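Local coordinates for citrate lyase subunit beta-like protein (Mycobacterium tuberculosis H37Rv, PDB 6CHU) that probably acts as a magnesium-dependent lyase of the HpcH/HpaI aldolase family, an enzyme linked to itaconate dissimilation and leucine catabolism, at residues V119-G124 / I148-G153; M140-E145 / D165-V170; L43-A48 / L98-S103; A105-I108 / D114-A117; H169-I174 / A185-H190. All coordinates share one frame; numbering follows the deposited sequence.

Overall arrangement
All five contacts belong to one eight-stranded parallel barrel and differ with depth and height in it. Interactions 1 and 3 lie at the C-terminal ends of the strands round magnesium: the first is buried, between two helix ends and with an apolar pair, the second only partly buried, between polar loops. They meet through Thr121 and Glu102, and through Glu120 and Lys100. Interactions 2 and 5 hold helix 165-180 against neighbouring strands 137-142 and 184-187, the first by buried apolar packing, the second by a partly buried salt bridge; Trp142 NE1 hydrogen-bonds Asp187 OD1 between them. Interaction 4 is wholly apolar and buried, packing helix 104-108 on strand 114-119. All but interaction 4 also touch a neighbouring subunit.

Interaction 1: residues V119-G124 / I148-G153; sequences VETARG and IATLGG. With MG (magnesium ion), chain B.
Thr150 faces the backbone of Glu120 and Thr121, its OG1 lying 3.5 Å from Glu120 O and 3.7 Å from Thr121 CA, neither of them a hydrogen bond. The polar link runs instead through a water, which accepts from Ala122 N and donates to Thr150 OG1 (2.9 Å between the water oxygen and OG1). Thr150 OG1 also bonds to Asp146 O, back in its own helix.

Thr121 can be followed outward. Its CB comes within 3.9 Å of Thr150 OG1. From there CG2 continues toward Thr150, meeting OG1 and, slightly farther off, CG2. The other branch serves its own chain: chi1 of 68° sets OG1 between the backbone N and the carbonyl carbon, where it accepts from Gly124 N at 3.2 Å with an N-H...O angle of 158°. This is an N-cap on helix 122-126. The same OG1 is hydrogen-bonded to Glu102, so a loop is tied to the helix start. At the first residue of the helix, Ala122 CB packs on Leu151 CD2 at 3.9 Å, while helix 144-151 ends in a Schellman motif with Gly152 at positive phi.

Glu120, extended beyond CG, points its carboxylate away from this packing. OE1 binds magnesium at 2.1 Å; OE2 lies within hydrogen-bonding distance of a metal-bound water, which other acceptors also approach, and accepts from Lys100 N. Three waters, Asp146 and one further ligand complete the shell. A carboxylate pair holding magnesium at the C-terminal ends of the strands marks the active site of this TIM-barrel aldolase family.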
# COMPACT_ATOMS: atom_id res chain seq x y z
N VAL A 119 15.49 -2.17 -1.59
CA VAL A 119 14.52 -1.47 -2.44
C VAL A 119 14.48 -0.01 -2.01
O VAL A 119 14.18 0.31 -0.86
CB VAL A 119 13.14 -2.12 -2.33
CG1 VAL A 119 12.07 -1.26 -3.03
CG2 VAL A 119 13.17 -3.53 -2.95
N GLU A 120 14.79 0.89 -2.96
CA GLU A 120 14.86 2.32 -2.68
C GLU A 120 14.53 3.12 -3.93
O GLU A 120 15.01 4.25 -4.10
CB GLU A 120 16.26 2.70 -2.12
CG GLU A 120 17.43 2.12 -2.92
CD GLU A 120 18.77 2.28 -2.23
OE1 GLU A 120 18.86 3.09 -1.27
OE2 GLU A 120 19.73 1.59 -2.67
N THR A 121 13.71 2.55 -4.82
CA THR A 121 13.19 3.24 -5.99
C THR A 121 11.76 2.77 -6.21
O THR A 121 11.35 1.73 -5.69
CB THR A 121 14.00 2.95 -7.27
OG1 THR A 121 13.82 1.58 -7.64
CG2 THR A 121 15.49 3.23 -7.07
N ALA A 122 11.01 3.56 -6.99
CA ALA A 122 9.63 3.21 -7.29
C ALA A 122 9.54 1.87 -8.01
O ALA A 122 8.65 1.06 -7.71
CB ALA A 122 8.98 4.31 -8.13
N ARG A 123 10.42 1.62 -8.99
CA ARG A 123 10.37 0.35 -9.70
C ARG A 123 10.59 -0.81 -8.74
O ARG A 123 9.95 -1.87 -8.86
CB ARG A 123 11.41 0.31 -10.82
CG ARG A 123 11.44 -1.02 -11.57
CD ARG A 123 10.15 -1.21 -12.35
NE ARG A 123 10.10 -0.30 -13.48
CZ ARG A 123 10.45 -0.62 -14.72
NH1 ARG A 123 10.86 -1.85 -15.00
NH2 ARG A 123 10.37 0.28 -15.69
N GLY A 124 11.51 -0.64 -7.78
CA GLY A 124 11.74 -1.70 -6.80
C GLY A 124 10.53 -1.95 -5.93
O GLY A 124 10.23 -3.09 -5.58
N ILE A 148 12.99 8.77 -2.09
CA ILE A 148 12.52 10.13 -2.34
C ILE A 148 13.36 10.80 -3.41
O ILE A 148 12.84 11.56 -4.24
CB ILE A 148 12.53 10.94 -1.03
CG1 ILE A 148 11.50 10.37 -0.05
CG2 ILE A 148 12.33 12.45 -1.31
CD1 ILE A 148 10.08 10.53 -0.48
N ALA A 149 14.67 10.58 -3.40
CA ALA A 149 15.53 11.22 -4.39
C ALA A 149 15.13 10.80 -5.79
O ALA A 149 14.96 11.64 -6.68
CB ALA A 149 16.99 10.89 -4.13
N THR A 150 14.97 9.49 -6.01
CA THR A 150 14.67 8.99 -7.34
C THR A 150 13.22 9.26 -7.74
O THR A 150 12.92 9.32 -8.93
CB THR A 150 15.00 7.50 -7.44
OG1 THR A 150 14.27 6.76 -6.46
CG2 THR A 150 16.50 7.27 -7.22
N LEU A 151 12.32 9.43 -6.76
CA LEU A 151 10.98 9.92 -7.07
C LEU A 151 10.99 11.36 -7.58
O LEU A 151 10.04 11.77 -8.25
CB LEU A 151 10.07 9.83 -5.83
CG LEU A 151 9.60 8.42 -5.42
CD1 LEU A 151 8.92 8.45 -4.04
CD2 LEU A 151 8.66 7.82 -6.45
N GLY A 152 12.03 12.12 -7.28
CA GLY A 152 12.08 13.53 -7.60
C GLY A 152 11.69 14.46 -6.48
O GLY A 152 11.46 15.64 -6.73
N GLY A 153 11.59 13.96 -5.24
CA GLY A 153 11.18 14.76 -4.11
C GLY A 153 12.37 15.33 -3.36
O GLY A 153 13.52 15.27 -3.80
MG MG B . 20.49 4.29 -0.66
O HOH W 1 21.75 3.05 -1.77
O HOH W 2 11.76 6.15 -7.67
O HOH W 3 19.06 5.46 0.50
O HOH W 4 22.13 5.56 -0.20

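Interaction 2: residues M140-E145 / D165-V170; sequences MMWGAE and DVARHV. With ACT (acetate ion), chain C.
Apolar contacts carry this pairing: the six-membered ring of Trp142 reaches helix 165-180, with CZ3 at 3.9 Å from Ala167 CB and CE3 at 4.2 Å from Val170 CG1. With chi1 at 73°, the indole CG sits between the backbone N and the carbonyl carbon of Trp142, and the ring swings out from strand 137-142 toward the helix. Val170 CG1 meets the ring obliquely.

Carbonyl contact comes next. Ala167 O lies 3.5 Å from Trp142 CZ3, again at an oblique approach, a van der Waals touch in which the helix backbone itself adjoins the ring. Strand 137-142 is a stave of the TIM barrel and helix 165-180 packs outside it, so the indole lies between barrel wall and helix. Tyr163 adds an edge-to-face partner for the ring.

Hydrogen bonds lie at the margins of the packing. The indole NE1 donates to Asp187 OD1, on the next strand. At the N-terminal start of helix 165-180, an acetate, probably from the crystallisation liquor, accepts from Asp165 N at its O (2.9 Å) and from Val166 N at its OXT (2.8 Å). Asp165 OD2 forms a salt bridge with Arg168 of a neighbouring subunit.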
# COMPACT_ATOMS: atom_id res chain seq x y z
N MET A 140 15.02 -8.54 2.54
CA MET A 140 14.58 -7.31 1.90
C MET A 140 14.83 -6.16 2.85
O MET A 140 14.48 -6.25 4.04
CB MET A 140 13.10 -7.34 1.53
CG MET A 140 12.65 -8.52 0.66
SD MET A 140 13.18 -8.28 -1.05
CE MET A 140 12.09 -6.95 -1.56
N MET A 141 15.41 -5.09 2.33
CA MET A 141 15.58 -3.83 3.04
C MET A 141 14.92 -2.74 2.21
O MET A 141 14.68 -2.89 1.01
CB MET A 141 17.08 -3.52 3.25
CG MET A 141 17.37 -2.35 4.16
SD MET A 141 19.16 -2.13 4.23
CE MET A 141 19.21 -0.51 5.00
N TRP A 142 14.62 -1.61 2.85
CA TRP A 142 14.17 -0.46 2.09
C TRP A 142 15.00 0.76 2.48
O TRP A 142 15.66 0.79 3.52
CB TRP A 142 12.66 -0.20 2.29
CG TRP A 142 12.30 0.36 3.63
CD1 TRP A 142 12.33 -0.29 4.83
CD2 TRP A 142 11.84 1.68 3.89
NE1 TRP A 142 11.91 0.56 5.84
CE2 TRP A 142 11.62 1.78 5.29
CE3 TRP A 142 11.60 2.80 3.09
CZ2 TRP A 142 11.17 2.95 5.90
CZ3 TRP A 142 11.14 3.97 3.69
CH2 TRP A 142 10.93 4.03 5.08
N GLY A 143 15.01 1.75 1.58
CA GLY A 143 15.79 2.95 1.82
C GLY A 143 15.01 4.21 1.50
O GLY A 143 14.67 4.46 0.34
N ALA A 144 14.75 5.04 2.52
CA ALA A 144 13.82 6.14 2.32
C ALA A 144 14.45 7.28 1.52
O ALA A 144 13.77 7.92 0.71
CB ALA A 144 13.32 6.65 3.68
N GLU A 145 15.73 7.57 1.73
CA GLU A 145 16.30 8.76 1.11
C GLU A 145 16.48 8.59 -0.39
O GLU A 145 16.16 9.50 -1.16
CB GLU A 145 17.61 9.14 1.78
CG GLU A 145 17.39 9.71 3.17
CD GLU A 145 17.08 8.64 4.20
OE1 GLU A 145 17.38 7.45 3.94
OE2 GLU A 145 16.54 8.99 5.27
N ASP A 165 4.07 9.67 3.62
CA ASP A 165 3.21 8.52 3.36
C ASP A 165 3.82 7.54 2.37
O ASP A 165 3.73 6.31 2.56
CB ASP A 165 1.84 8.99 2.86
CG ASP A 165 0.94 9.48 3.98
OD1 ASP A 165 1.35 9.39 5.17
OD2 ASP A 165 -0.19 9.95 3.68
N VAL A 166 4.44 8.03 1.28
CA VAL A 166 4.98 7.07 0.30
C VAL A 166 6.10 6.26 0.93
O VAL A 166 6.28 5.07 0.60
CB VAL A 166 5.44 7.77 -1.00
CG1 VAL A 166 6.73 8.57 -0.79
CG2 VAL A 166 5.61 6.73 -2.12
N ALA A 167 6.84 6.84 1.89
CA ALA A 167 7.86 6.08 2.60
C ALA A 167 7.22 5.01 3.49
O ALA A 167 7.67 3.85 3.51
CB ALA A 167 8.73 7.03 3.43
N ARG A 168 6.18 5.38 4.24
CA ARG A 168 5.46 4.38 5.03
C ARG A 168 4.91 3.27 4.15
O ARG A 168 4.93 2.10 4.53
CB ARG A 168 4.33 5.06 5.81
CG ARG A 168 4.84 6.13 6.74
CD ARG A 168 3.70 7.05 7.18
NE ARG A 168 2.90 6.50 8.27
CZ ARG A 168 2.87 7.02 9.50
NH1 ARG A 168 3.59 8.09 9.79
NH2 ARG A 168 2.11 6.46 10.44
N HIS A 169 4.44 3.63 2.95
CA HIS A 169 3.86 2.65 2.04
C HIS A 169 4.90 1.63 1.59
O HIS A 169 4.66 0.42 1.59
CB HIS A 169 3.25 3.39 0.85
CG HIS A 169 2.43 2.54 -0.08
ND1 HIS A 169 1.06 2.49 -0.02
CD2 HIS A 169 2.79 1.79 -1.15
CE1 HIS A 169 0.60 1.72 -0.99
NE2 HIS A 169 1.63 1.27 -1.69
N VAL A 170 6.09 2.12 1.21
CA VAL A 170 7.16 1.22 0.77
C VAL A 170 7.68 0.37 1.93
O VAL A 170 8.01 -0.82 1.75
CB VAL A 170 8.28 2.04 0.10
CG1 VAL A 170 9.53 1.18 -0.16
CG2 VAL A 170 7.76 2.66 -1.21
C ACT C . 3.05 11.67 1.11
O ACT C . 3.20 12.07 2.32
OXT ACT C . 3.46 10.59 0.55
CH3 ACT C . 2.26 12.64 0.14

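Interaction 3: residues L43-A48 / L98-S103; sequences LEDGVA and LPKAES
Lys100 and Asp45 approach from opposite directions, while Glu44 crosses the lysine at a slant, so one ammonium group meets two carboxylates. The shorter contact is Lys100 NZ to Glu44 OE2 at 2.7 Å: the nitrogen arrives on the syn side of the carboxylate, 27° out of its plane. Lys100 NZ to Asp45 OD2, at 3.2 Å, is weak as a hydrogen bond but completes the salt-bridge network.

Glu44 bends at chi2 (-132°), and its side chain slides past Pro99 in the reverse sense. The pyrrolidine ring therefore lies beside the carboxylate, with Pro99 CB 3.3 Å from Glu44 OE2 and CG 3.6 Å from Glu44 CD. The second oxygen turns back on its own loop: Asp45 N donates to Glu44 OE1 at 3.1 Å, from above the carboxylate plane. Glu44 to Val47 form a type I turn, closed by a bond from Val47 N to Glu44 O.

Both segments are loops that follow strands 38-42 and 95-98 at the catalytic end of the TIM barrel, next to the magnesium. One water of the metal shell lies between Glu44 OE1 and Lys100 NZ, with more acceptors nearby than protons. Two more waters link that ammonium to Asp45, one at each carboxylate oxygen, the one at OD1 only weakly held by the lysine.

The ammonium has more acceptors than N-H groups, so some must share or alternate; another is Asp146 OD2, a magnesium ligand.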
# COMPACT_ATOMS: atom_id res chain seq x y z
N LEU A 43 30.53 -0.87 -0.32
CA LEU A 43 31.20 -0.40 -1.53
C LEU A 43 30.37 0.63 -2.29
O LEU A 43 30.86 1.20 -3.28
CB LEU A 43 31.51 -1.59 -2.46
CG LEU A 43 32.34 -2.73 -1.88
CD1 LEU A 43 32.34 -3.91 -2.89
CD2 LEU A 43 33.77 -2.27 -1.61
N GLU A 44 29.13 0.90 -1.85
CA GLU A 44 28.28 1.83 -2.58
C GLU A 44 28.30 3.22 -1.93
O GLU A 44 29.37 3.83 -1.80
CB GLU A 44 26.85 1.29 -2.70
CG GLU A 44 26.04 1.95 -3.85
CD GLU A 44 24.65 2.41 -3.44
OE1 GLU A 44 24.38 2.60 -2.24
OE2 GLU A 44 23.80 2.59 -4.35
N ASP A 45 27.14 3.74 -1.51
CA ASP A 45 27.05 5.17 -1.24
C ASP A 45 27.91 5.63 -0.07
O ASP A 45 28.24 6.82 0.01
CB ASP A 45 25.59 5.58 -1.02
CG ASP A 45 24.86 5.75 -2.32
OD1 ASP A 45 25.52 5.67 -3.38
OD2 ASP A 45 23.62 5.96 -2.29
N GLY A 46 28.32 4.72 0.82
CA GLY A 46 29.21 5.13 1.89
C GLY A 46 30.63 5.46 1.46
O GLY A 46 31.38 6.01 2.27
N VAL A 47 31.01 5.15 0.22
CA VAL A 47 32.37 5.34 -0.27
C VAL A 47 32.34 6.23 -1.51
O VAL A 47 31.60 5.95 -2.46
CB VAL A 47 33.05 4.00 -0.61
CG1 VAL A 47 34.44 4.23 -1.22
CG2 VAL A 47 33.14 3.12 0.64
N ALA A 48 33.16 7.28 -1.50
CA ALA A 48 33.23 8.19 -2.63
C ALA A 48 33.73 7.45 -3.87
O ALA A 48 34.54 6.52 -3.78
CB ALA A 48 34.16 9.37 -2.33
N LEU A 98 22.21 -5.64 -2.44
CA LEU A 98 22.06 -5.03 -3.76
C LEU A 98 21.27 -3.73 -3.63
O LEU A 98 20.06 -3.78 -3.37
CB LEU A 98 21.34 -5.98 -4.70
CG LEU A 98 21.00 -5.39 -6.08
CD1 LEU A 98 22.24 -5.15 -6.90
CD2 LEU A 98 20.01 -6.31 -6.83
N PRO A 99 21.89 -2.57 -3.82
CA PRO A 99 21.14 -1.31 -3.73
C PRO A 99 20.36 -1.07 -5.02
O PRO A 99 20.67 -1.63 -6.08
CB PRO A 99 22.24 -0.26 -3.54
CG PRO A 99 23.37 -0.81 -4.38
CD PRO A 99 23.29 -2.33 -4.21
N LYS A 100 19.37 -0.19 -4.91
CA LYS A 100 18.48 0.12 -6.03
C LYS A 100 17.98 -1.16 -6.69
O LYS A 100 17.87 -1.25 -7.91
CB LYS A 100 19.16 1.03 -7.06
CG LYS A 100 19.31 2.52 -6.63
CD LYS A 100 20.51 2.73 -5.68
CE LYS A 100 20.60 4.19 -5.21
NZ LYS A 100 21.88 4.46 -4.48
N ALA A 101 17.67 -2.17 -5.87
CA ALA A 101 17.19 -3.43 -6.43
C ALA A 101 15.85 -3.22 -7.12
O ALA A 101 14.90 -2.71 -6.51
CB ALA A 101 17.07 -4.49 -5.32
N GLU A 102 15.76 -3.60 -8.40
CA GLU A 102 14.57 -3.27 -9.18
C GLU A 102 13.94 -4.42 -9.94
O GLU A 102 12.89 -4.21 -10.55
CB GLU A 102 14.89 -2.12 -10.16
CG GLU A 102 15.07 -0.80 -9.43
CD GLU A 102 15.35 0.36 -10.35
OE1 GLU A 102 14.86 1.48 -10.05
OE2 GLU A 102 16.06 0.17 -11.36
N SER A 103 14.53 -5.61 -9.93
CA SER A 103 13.90 -6.73 -10.62
C SER A 103 14.43 -8.04 -10.06
O SER A 103 15.53 -8.10 -9.50
CB SER A 103 14.17 -6.67 -12.13
OG SER A 103 15.54 -6.97 -12.39
O HOH W 1 21.75 3.05 -1.77
O HOH W 5 22.46 7.50 -4.16
O HOH W 6 24.56 5.66 -6.00

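Interaction 4: residues A105-I108 / D114-A117; sequences AQVI and DVIA
Val107 lies over Val115 with its CG1 methyl foremost, at the interface of helix 104-108 and strand 114-119. These elements belong to one beta-alpha-beta unit, strand 95-98, helix 104-108 and strand 114-119, the repeating piece from which the TIM barrel is built. The helix packs on the outside of the barrel wall and the contact is buried and wholly apolar, with no hydrogen bond across it.

The two valines share one conformation. In each, CG1 stands opposite the backbone N (chi1 174° in Val107 and -180° in Val115) and CG2 opposite the carbonyl carbon. For Val107 this rotation directs CG1 onto Val115, whose CB is 3.9 Å away and whose CG1 is 4.0 Å away. The Val115 CG2 methyl also comes to 4.1 Å from Val107 CG1, so a single helix methyl rests against the branch point and both arms of the strand valine. The two side chains run at a slant to one another.

Residue alternation along the strand sets the rest. Val115 and Ala117 point toward the helix, while Ile116 between them points away from it. Ile131 of helix 128-133 touches both Val107 and Ala117. The second methyl of Val107 serves the next helix-facing position in the strand: Val107 CG2 reaches Ala117 CB at 4.4 Å.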
# COMPACT_ATOMS: atom_id res chain seq x y z
N ALA A 105 15.49 -10.26 -12.01
CA ALA A 105 16.66 -10.53 -12.84
C ALA A 105 17.93 -9.93 -12.24
O ALA A 105 19.01 -10.53 -12.34
CB ALA A 105 16.42 -10.01 -14.26
N GLN A 106 17.83 -8.75 -11.61
CA GLN A 106 19.02 -8.16 -10.97
C GLN A 106 19.50 -9.03 -9.82
O GLN A 106 20.70 -9.12 -9.57
CB GLN A 106 18.73 -6.74 -10.48
CG GLN A 106 18.80 -5.69 -11.57
CD GLN A 106 18.59 -4.29 -11.01
OE1 GLN A 106 18.17 -4.13 -9.87
NE2 GLN A 106 18.91 -3.28 -11.82
N VAL A 107 18.57 -9.65 -9.09
CA VAL A 107 18.96 -10.54 -8.00
C VAL A 107 19.54 -11.82 -8.55
O VAL A 107 20.58 -12.31 -8.08
CB VAL A 107 17.75 -10.82 -7.07
CG1 VAL A 107 18.13 -11.86 -6.02
CG2 VAL A 107 17.28 -9.53 -6.40
N ILE A 108 18.90 -12.39 -9.58
CA ILE A 108 19.35 -13.66 -10.14
C ILE A 108 20.74 -13.54 -10.73
O ILE A 108 21.54 -14.50 -10.66
CB ILE A 108 18.30 -14.15 -11.16
CG1 ILE A 108 17.03 -14.60 -10.43
CG2 ILE A 108 18.86 -15.28 -12.05
CD1 ILE A 108 15.83 -14.74 -11.34
N ASP A 114 24.13 -15.23 -1.89
CA ASP A 114 22.92 -14.83 -1.19
C ASP A 114 22.77 -13.32 -1.29
O ASP A 114 23.76 -12.59 -1.23
CB ASP A 114 22.97 -15.26 0.28
CG ASP A 114 22.74 -16.76 0.48
OD1 ASP A 114 22.41 -17.48 -0.49
OD2 ASP A 114 22.90 -17.22 1.63
N VAL A 115 21.53 -12.85 -1.44
CA VAL A 115 21.28 -11.44 -1.75
C VAL A 115 20.30 -10.84 -0.76
O VAL A 115 19.21 -11.39 -0.54
CB VAL A 115 20.75 -11.26 -3.19
CG1 VAL A 115 20.50 -9.78 -3.49
CG2 VAL A 115 21.75 -11.86 -4.19
N ILE A 116 20.67 -9.70 -0.18
CA ILE A 116 19.73 -8.82 0.51
C ILE A 116 19.40 -7.70 -0.46
O ILE A 116 20.27 -6.89 -0.80
CB ILE A 116 20.32 -8.29 1.83
CG1 ILE A 116 20.65 -9.48 2.73
CG2 ILE A 116 19.32 -7.34 2.52
CD1 ILE A 116 21.40 -9.14 3.99
N ALA A 117 18.16 -7.65 -0.92
CA ALA A 117 17.74 -6.65 -1.89
C ALA A 117 17.31 -5.39 -1.15
O ALA A 117 16.43 -5.44 -0.28
CB ALA A 117 16.59 -7.19 -2.75

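Interaction 5: residues H169-I174 / A185-H190; sequences HVRSTI and ALDAVH
An almost fully extended Arg171, with chi1 at -173° and the chain stretched out as far as NE, carries its guanidinium from helix 165-180 across to Asp187 on strand 184-187. Asp187 answers with a first torsion that places CG anti to the backbone N and turns the carboxylate to the arginine.

The grip is side-on and bidentate. Arg171 NE donates to Asp187 OD1 at 3.0 Å, and Arg171 NH2 donates to Asp187 OD2 at 2.8 Å, so each oxygen has its own N-H. Both oxygens are met on the syn side. The guanidinium and carboxylate planes are only 4° apart, yet they are stepped rather than coplanar, since each nitrogen stands about 25° out of the carboxylate plane. Arg171 CG also lies 3.7 Å from Asp187 OD1.

Glu202 and Ala206 of helix 196-209 touch the arginine. Within the helix, Thr173 OG1 and Thr173 N both donate to His169 O, from opposite faces of its carbonyl plane.

Two bonds from one guanidinium fix the rotation of the carboxylate as well as its position. With Trp142 NE1 of strand 137-142 added, three N-H groups hold a buried acid that joins two strands and a helix of the TIM barrel, which would be expected to stabilise its ionised form and to offset the cost of burying the charge.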
# COMPACT_ATOMS: atom_id res chain seq x y z
N HIS A 169 4.44 3.63 2.95
CA HIS A 169 3.86 2.65 2.04
C HIS A 169 4.90 1.63 1.59
O HIS A 169 4.66 0.42 1.59
CB HIS A 169 3.25 3.39 0.85
CG HIS A 169 2.43 2.54 -0.08
ND1 HIS A 169 1.06 2.49 -0.02
CD2 HIS A 169 2.79 1.79 -1.15
CE1 HIS A 169 0.60 1.72 -0.99
NE2 HIS A 169 1.63 1.27 -1.69
N VAL A 170 6.09 2.12 1.21
CA VAL A 170 7.16 1.22 0.77
C VAL A 170 7.68 0.37 1.93
O VAL A 170 8.01 -0.82 1.75
CB VAL A 170 8.28 2.04 0.10
CG1 VAL A 170 9.53 1.18 -0.16
CG2 VAL A 170 7.76 2.66 -1.21
N ARG A 171 7.76 0.96 3.13
CA ARG A 171 8.15 0.20 4.32
C ARG A 171 7.26 -1.03 4.51
O ARG A 171 7.75 -2.15 4.69
CB ARG A 171 8.07 1.10 5.54
CG ARG A 171 8.61 0.50 6.83
CD ARG A 171 8.41 1.53 7.92
NE ARG A 171 9.17 1.27 9.13
CZ ARG A 171 8.97 1.93 10.28
NH1 ARG A 171 8.01 2.85 10.35
NH2 ARG A 171 9.72 1.66 11.35
N SER A 172 5.94 -0.82 4.52
CA SER A 172 5.00 -1.94 4.64
C SER A 172 5.12 -2.89 3.46
O SER A 172 5.04 -4.12 3.64
CB SER A 172 3.56 -1.42 4.75
OG SER A 172 3.39 -0.66 5.94
N THR A 173 5.28 -2.36 2.25
CA THR A 173 5.45 -3.21 1.07
C THR A 173 6.61 -4.19 1.25
O THR A 173 6.48 -5.39 0.96
CB THR A 173 5.66 -2.35 -0.18
OG1 THR A 173 4.49 -1.54 -0.40
CG2 THR A 173 5.91 -3.22 -1.40
N ILE A 174 7.74 -3.69 1.73
CA ILE A 174 8.94 -4.52 1.86
C ILE A 174 8.79 -5.53 2.99
O ILE A 174 9.22 -6.68 2.86
CB ILE A 174 10.18 -3.62 2.04
CG1 ILE A 174 10.88 -3.46 0.70
CG2 ILE A 174 11.15 -4.15 3.12
CD1 ILE A 174 10.02 -2.85 -0.33
N ALA A 185 13.50 -9.27 7.08
CA ALA A 185 13.02 -7.91 6.82
C ALA A 185 13.90 -6.92 7.57
O ALA A 185 14.00 -7.00 8.80
CB ALA A 185 11.55 -7.75 7.24
N LEU A 186 14.51 -5.99 6.84
CA LEU A 186 15.42 -5.01 7.42
C LEU A 186 14.82 -3.62 7.28
O LEU A 186 14.46 -3.19 6.18
CB LEU A 186 16.79 -5.06 6.72
CG LEU A 186 17.64 -6.33 6.84
CD1 LEU A 186 17.10 -7.46 5.97
CD2 LEU A 186 19.05 -5.98 6.40
N ASP A 187 14.72 -2.90 8.40
CA ASP A 187 14.14 -1.56 8.39
C ASP A 187 15.21 -0.52 8.05
O ASP A 187 16.41 -0.72 8.30
CB ASP A 187 13.50 -1.23 9.74
CG ASP A 187 12.45 -0.12 9.64
OD1 ASP A 187 11.85 0.07 8.57
OD2 ASP A 187 12.22 0.57 10.66
N ALA A 188 14.76 0.60 7.49
CA ALA A 188 15.64 1.63 6.94
C ALA A 188 16.43 2.36 8.03
O ALA A 188 16.02 2.44 9.20
CB ALA A 188 14.84 2.65 6.12
N VAL A 189 17.55 2.95 7.61
CA VAL A 189 18.45 3.65 8.52
C VAL A 189 17.82 4.95 8.99
O VAL A 189 17.02 5.59 8.29
CB VAL A 189 19.81 3.92 7.86
CG1 VAL A 189 20.51 2.63 7.51
CG2 VAL A 189 19.65 4.80 6.62
N HIS A 190 18.22 5.37 10.19
CA HIS A 190 17.80 6.63 10.79
C HIS A 190 18.96 7.59 10.62
O HIS A 190 19.93 7.52 11.37
CB HIS A 190 17.45 6.41 12.26
CG HIS A 190 16.64 7.51 12.86
ND1 HIS A 190 15.26 7.55 12.76
CD2 HIS A 190 17.00 8.60 13.58
CE1 HIS A 190 14.81 8.62 13.39
NE2 HIS A 190 15.85 9.28 13.88